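Local coordinates for protein adenosylmethionine-8-amino-7-oxononanoate aminotransferase (Methanocaldococcus jannaschii, PDB 6ZHK) that probably transfers the amino group of S-adenosylmethionine to 8-amino-7-oxononanoate in biotin biosynthesis, with pyridoxal 5'-phosphate as cofactor, at residues Lys103-Ile108 with Ala351-Phe356; Lys301-Gly306 with Leu310-Thr315. All blocks are in the same frame, centred on the assembly; numbering follows the deposited sequence.

Contact 1. Residues Lys103-Ile108 with Ala351-Phe356. With MG (magnesium ion), chain C.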
loop_
_atom_site.group_PDB
_atom_site.type_symbol
_atom_site.label_atom_id
_atom_site.label_comp_id
_atom_site.label_asym_id
_atom_site.label_seq_id
_atom_site.Cartn_x
_atom_site.Cartn_y
_atom_site.Cartn_z
ATOM N N LYS A 103 -16.091 2.111 -13.843
ATOM C CA LYS A 103 -17.480 2.431 -14.160
ATOM C C LYS A 103 -18.420 1.767 -13.140
ATOM O O LYS A 103 -19.384 2.375 -12.690
ATOM C CB LYS A 103 -17.788 1.991 -15.585
ATOM C CG LYS A 103 -19.276 2.152 -15.976
ATOM C CD LYS A 103 -19.473 2.052 -17.496
ATOM C CE LYS A 103 -20.930 1.969 -17.928
ATOM N NZ LYS A 103 -21.787 2.835 -17.095
ATOM N N LYS A 104 -18.173 0.514 -12.778
ATOM C CA LYS A 104 -19.066 -0.125 -11.822
ATOM C C LYS A 104 -19.052 0.599 -10.476
ATOM O O LYS A 104 -20.089 0.748 -9.829
ATOM C CB LYS A 104 -18.665 -1.580 -11.574
ATOM C CG LYS A 104 -18.857 -2.573 -12.721
ATOM C CD LYS A 104 -20.274 -2.743 -13.243
ATOM C CE LYS A 104 -20.415 -4.060 -14.013
ATOM N NZ LYS A 104 -21.525 -3.956 -14.982
ATOM N N LEU A 105 -17.856 0.986 -10.002
ATOM C CA LEU A 105 -17.714 1.666 -8.713
ATOM C C LEU A 105 -18.435 3.014 -8.718
ATOM O O LEU A 105 -19.101 3.315 -7.746
ATOM C CB LEU A 105 -16.226 1.864 -8.369
ATOM C CG LEU A 105 -15.534 0.576 -7.929
ATOM C CD1 LEU A 105 -14.019 0.771 -7.822
ATOM C CD2 LEU A 105 -16.114 -0.007 -6.645
ATOM N N VAL A 106 -18.334 3.796 -9.814
ATOM C CA VAL A 106 -19.005 5.082 -9.906
ATOM C C VAL A 106 -20.520 4.841 -9.847
ATOM O O VAL A 106 -21.229 5.574 -9.121
ATOM C CB VAL A 106 -18.512 5.850 -11.160
ATOM C CG1 VAL A 106 -19.402 7.043 -11.536
ATOM C CG2 VAL A 106 -17.036 6.348 -10.964
ATOM N N ASP A 107 -20.954 3.814 -10.620
ATOM C CA ASP A 107 -22.389 3.502 -10.742
ATOM C C ASP A 107 -22.983 3.013 -9.422
ATOM O O ASP A 107 -24.143 3.290 -9.172
ATOM C CB ASP A 107 -22.686 2.518 -11.888
ATOM C CG ASP A 107 -22.507 3.143 -13.260
ATOM O OD1 ASP A 107 -22.400 4.439 -13.340
ATOM O OD2 ASP A 107 -22.415 2.366 -14.227
ATOM N N ILE A 108 -22.248 2.253 -8.597
ATOM C CA ILE A 108 -22.888 1.780 -7.372
ATOM C C ILE A 108 -22.743 2.743 -6.207
ATOM O O ILE A 108 -23.328 2.488 -5.164
ATOM C CB ILE A 108 -22.390 0.413 -6.905
ATOM C CG1 ILE A 108 -20.877 0.445 -6.719
ATOM C CG2 ILE A 108 -22.866 -0.702 -7.826
ATOM C CD1 ILE A 108 -20.381 -0.842 -6.126
ATOM N N ALA A 351 -15.534 -9.465 -10.008
ATOM C CA ALA A 351 -16.312 -10.642 -9.637
ATOM C C ALA A 351 -17.135 -10.377 -8.379
ATOM O O ALA A 351 -18.294 -10.805 -8.300
ATOM C CB ALA A 351 -15.458 -11.872 -9.419
ATOM N N THR A 352 -16.510 -9.687 -7.404
ATOM C CA THR A 352 -17.179 -9.372 -6.159
ATOM C C THR A 352 -18.465 -8.603 -6.439
ATOM O O THR A 352 -19.530 -8.957 -5.878
ATOM C CB THR A 352 -16.254 -8.705 -5.137
ATOM O OG1 THR A 352 -15.202 -9.627 -4.884
ATOM C CG2 THR A 352 -16.896 -8.415 -3.788
ATOM N N LEU A 353 -18.362 -7.530 -7.234
ATOM C CA LEU A 353 -19.543 -6.695 -7.433
ATOM C C LEU A 353 -20.616 -7.491 -8.156
ATOM O O LEU A 353 -21.817 -7.268 -7.945
ATOM C CB LEU A 353 -19.209 -5.450 -8.247
ATOM C CG LEU A 353 -18.402 -4.411 -7.475
ATOM C CD1 LEU A 353 -17.881 -3.312 -8.401
ATOM C CD2 LEU A 353 -19.246 -3.852 -6.357
ATOM N N GLU A 354 -20.171 -8.349 -9.055
ATOM C CA GLU A 354 -21.112 -9.188 -9.803
ATOM C C GLU A 354 -21.914 -10.104 -8.880
ATOM O O GLU A 354 -23.124 -10.253 -9.077
ATOM C CB GLU A 354 -20.383 -9.988 -10.888
ATOM C CG GLU A 354 -20.349 -9.309 -12.240
ATOM C CD GLU A 354 -19.205 -9.739 -13.155
ATOM O OE1 GLU A 354 -18.619 -10.832 -12.921
ATOM O OE2 GLU A 354 -18.873 -8.958 -14.089
ATOM N N ILE A 355 -21.251 -10.678 -7.854
ATOM C CA ILE A 355 -21.942 -11.456 -6.840
ATOM C C ILE A 355 -22.996 -10.574 -6.144
ATOM O O ILE A 355 -24.158 -11.002 -6.025
ATOM C CB ILE A 355 -20.991 -12.135 -5.842
ATOM C CG1 ILE A 355 -20.169 -13.227 -6.512
ATOM C CG2 ILE A 355 -21.777 -12.670 -4.637
ATOM C CD1 ILE A 355 -18.936 -13.609 -5.755
ATOM N N PHE A 356 -22.638 -9.319 -5.799
ATOM C CA PHE A 356 -23.580 -8.445 -5.109
ATOM C C PHE A 356 -24.899 -8.324 -5.857
ATOM O O PHE A 356 -25.969 -8.406 -5.232
ATOM C CB PHE A 356 -23.036 -7.037 -4.780
ATOM C CG PHE A 356 -22.300 -7.011 -3.453
ATOM C CD1 PHE A 356 -22.989 -6.781 -2.284
ATOM C CD2 PHE A 356 -20.943 -7.299 -3.362
ATOM C CE1 PHE A 356 -22.351 -6.755 -1.061
ATOM C CE2 PHE A 356 -20.302 -7.291 -2.135
ATOM C CZ PHE A 356 -21.005 -7.039 -0.974
HETATM MG MG MG C . -21.110 7.352 -7.818
HETATM O O HOH W 1 -22.092 8.170 -9.514
#

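Contact 2. Residues Lys301-Gly306 with Leu310-Thr315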
loop_
_atom_site.group_PDB
_atom_site.type_symbol
_atom_site.label_atom_id
_atom_site.label_comp_id
_atom_site.label_asym_id
_atom_site.label_seq_id
_atom_site.Cartn_x
_atom_site.Cartn_y
_atom_site.Cartn_z
ATOM N N LYS A 301 -10.422 -3.300 1.669
ATOM C CA LYS A 301 -10.771 -4.552 2.334
ATOM C C LYS A 301 -11.721 -5.373 1.483
ATOM O O LYS A 301 -11.234 -6.064 0.617
ATOM C CB LYS A 301 -11.348 -4.354 3.744
ATOM C CG LYS A 301 -10.341 -3.970 4.803
ATOM C CD LYS A 301 -10.981 -3.643 6.173
ATOM C CE LYS A 301 -10.025 -3.015 7.162
ATOM N NZ LYS A 301 -9.022 -3.996 7.589
ATOM N N GLY A 302 -13.053 -5.258 1.712
ATOM C CA GLY A 302 -14.013 -6.156 1.072
ATOM C C GLY A 302 -14.189 -5.939 -0.438
ATOM O O GLY A 302 -14.890 -6.705 -1.093
ATOM N N LEU A 303 -13.606 -4.845 -0.959
ATOM C CA LEU A 303 -13.634 -4.527 -2.367
ATOM C C LEU A 303 -13.375 -5.766 -3.236
ATOM O O LEU A 303 -14.047 -5.919 -4.258
ATOM C CB LEU A 303 -12.677 -3.349 -2.596
ATOM C CG LEU A 303 -12.462 -2.881 -4.016
ATOM C CD1 LEU A 303 -13.767 -2.466 -4.717
ATOM C CD2 LEU A 303 -11.562 -1.657 -3.977
ATOM N N THR A 304 -12.355 -6.599 -2.901
ATOM C CA THR A 304 -12.019 -7.761 -3.713
ATOM C C THR A 304 -12.660 -9.033 -3.147
ATOM O O THR A 304 -12.260 -10.120 -3.507
ATOM C CB THR A 304 -10.495 -7.949 -3.749
ATOM O OG1 THR A 304 -10.179 -8.054 -2.362
ATOM C CG2 THR A 304 -9.823 -6.746 -4.348
ATOM N N GLY A 305 -13.605 -8.859 -2.211
ATOM C CA GLY A 305 -14.215 -9.976 -1.489
ATOM C C GLY A 305 -13.264 -10.576 -0.468
ATOM O O GLY A 305 -13.591 -11.560 0.159
ATOM N N GLY A 306 -12.087 -9.966 -0.289
ATOM C CA GLY A 306 -11.193 -10.386 0.760
ATOM C C GLY A 306 -10.000 -11.124 0.172
ATOM O O GLY A 306 -9.238 -11.700 0.936
ATOM N N LEU A 310 -6.928 -4.440 -2.920
ATOM C CA LEU A 310 -7.284 -3.272 -3.719
ATOM C C LEU A 310 -7.929 -2.194 -2.853
ATOM O O LEU A 310 -8.697 -2.502 -1.948
ATOM C CB LEU A 310 -8.232 -3.685 -4.850
ATOM C CG LEU A 310 -8.548 -2.573 -5.859
ATOM C CD1 LEU A 310 -7.262 -2.139 -6.575
ATOM C CD2 LEU A 310 -9.556 -3.106 -6.880
ATOM N N ALA A 311 -7.595 -0.934 -3.134
ATOM C CA ALA A 311 -8.340 0.139 -2.510
ATOM C C ALA A 311 -8.685 1.194 -3.561
ATOM O O ALA A 311 -8.179 1.166 -4.685
ATOM C CB ALA A 311 -7.578 0.669 -1.345
ATOM N N ALA A 312 -9.641 2.071 -3.222
ATOM C CA ALA A 312 -10.010 3.162 -4.130
ATOM C C ALA A 312 -10.373 4.419 -3.346
ATOM O O ALA A 312 -10.923 4.346 -2.228
ATOM C CB ALA A 312 -11.226 2.709 -4.933
ATOM N N THR A 313 -10.053 5.581 -3.927
ATOM C CA THR A 313 -10.514 6.836 -3.360
ATOM C C THR A 313 -11.422 7.477 -4.411
ATOM O O THR A 313 -10.995 7.755 -5.517
ATOM C CB THR A 313 -9.292 7.750 -3.112
ATOM O OG1 THR A 313 -8.354 7.018 -2.302
ATOM C CG2 THR A 313 -9.684 9.054 -2.452
ATOM N N LEU A 314 -12.691 7.656 -4.079
ATOM C CA LEU A 314 -13.609 8.235 -5.035
ATOM C C LEU A 314 -13.870 9.708 -4.661
ATOM O O LEU A 314 -14.017 10.027 -3.483
ATOM C CB LEU A 314 -14.931 7.438 -4.934
ATOM C CG LEU A 314 -14.998 6.266 -5.893
ATOM C CD1 LEU A 314 -14.022 5.137 -5.517
ATOM C CD2 LEU A 314 -16.433 5.829 -6.181
ATOM N N THR A 315 -13.998 10.587 -5.669
ATOM C CA THR A 315 -14.209 12.015 -5.430
ATOM C C THR A 315 -15.289 12.555 -6.393
ATOM O O THR A 315 -15.737 11.857 -7.329
ATOM C CB THR A 315 -12.926 12.853 -5.624
ATOM O OG1 THR A 315 -12.714 12.982 -7.028
ATOM C CG2 THR A 315 -11.668 12.183 -5.114
HETATM O O HOH W 2 -9.797 -4.929 -1.369
#

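Contact 1. Residues Lys103-Ile108 with Ala351-Phe356
This is a helix-to-helix contact in which Leu353 of helix 343-358 reaches across to Lys104, Leu105 and Ile108 of helix 96-108. The segment axes come within 11.3 Å and cross at 38°. Leu353 carries the contact with both of its methyls. Its CG lies anti to the carbonyl carbon (chi1 -73°), and the two methyls diverge toward the facing helix. Leu353 CD1 meets Lys104 CB at 3.7 Å, at the aliphatic base of the lysine. The same CD1 lies 4.1 Å from Leu105 CD2, and these two leucine side chains cross at about a right angle. Leu353 CD2 faces Ile108 CD1 at 3.2 Å. That is shorter than usual van der Waals contact, and the placement is doubtful. Ile108 holds CG1 between its backbone N and carbonyl carbon (chi1 56°), and the extended second torsion carries CD1 on to Leu353. Away from Leu353, Val106 O binds a magnesium ion at 2.2 Å, while the Val106 side chain packs on strand 115-119. Thr109, Pro110, Leu113 and a water complete the ligands found. Lys103 NZ bridges to Asp107 OD2 at 3.0 Å, one turn along the helix. Asp107 OD2 receives it on its syn lone pair. No hydrogen bond joins the two segments. The contact therefore rests on apolar packing, while the ion ties 103-108 to the residues that follow and the salt bridge stays within the segment.

Contact 2. Residues Lys301-Gly306 with Leu310-Thr315
Water 2 joins the two segments through carbonyls: it lies 2.7 Å from Lys301 O and 2.7 Å from Leu310 O and can donate to either, but acceptors elsewhere also compete for its two protons. Thr304 N adds a weak bond to the same water at 3.4 Å. Lys301 O is also bonded to Tyr339 OH of the second subunit. Beside the water, Leu303 CD2 packs mainly on Leu310. It sits 3.7 Å from Leu310 CG and also touches Leu310 O at 3.6 Å. Leu310 has CG anti to its backbone N (chi1 -173°), which lays its branch over the Leu303 methyl. Thr304 CG2 presses on Leu310 CB at 3.5 Å, a tight fit. Residues 301-306 belong to the loop joining strand 296-299 to its antiparallel neighbour 311-315, in the large-domain sheet of fold type I aminotransferases. Lys301 is the predicted Schiff-base lysine, with no cofactor attached here. Its NZ bonds to Ile62 O and to Thr338 OG1 of the second subunit. A short 3-10 turn follows it, closed by Gly305 N to Gly302 O at 2.7 Å. Thr304 OG1 bonds to Leu308 O and weakly receives Gly306 N. Leu303 and Leu310 both pack on Ala349 of helix 343-358.

From the N terminus, the chain first passes 103-108 on helix 96-108. Strand 115-119 follows soon after, at one edge of the seven-stranded sheet within this chain. The chain reaches 301-306 much later, after strand 296-299. Contact 2 then closes a short loop of three residues as 310-315 enters the sheet between strands 115-119 and 296-299. After helix 317-321 the chain comes to helix 343-358, and its residues 351-356 return to 103-108. Contact 1 thus closes a long loop of 242 residues, and contact 2 lies wholly within it. The two meet directly where Thr352 packs on the 302-305 turn. Helix 343-358 therefore links helix 96-108 to the lysine loop.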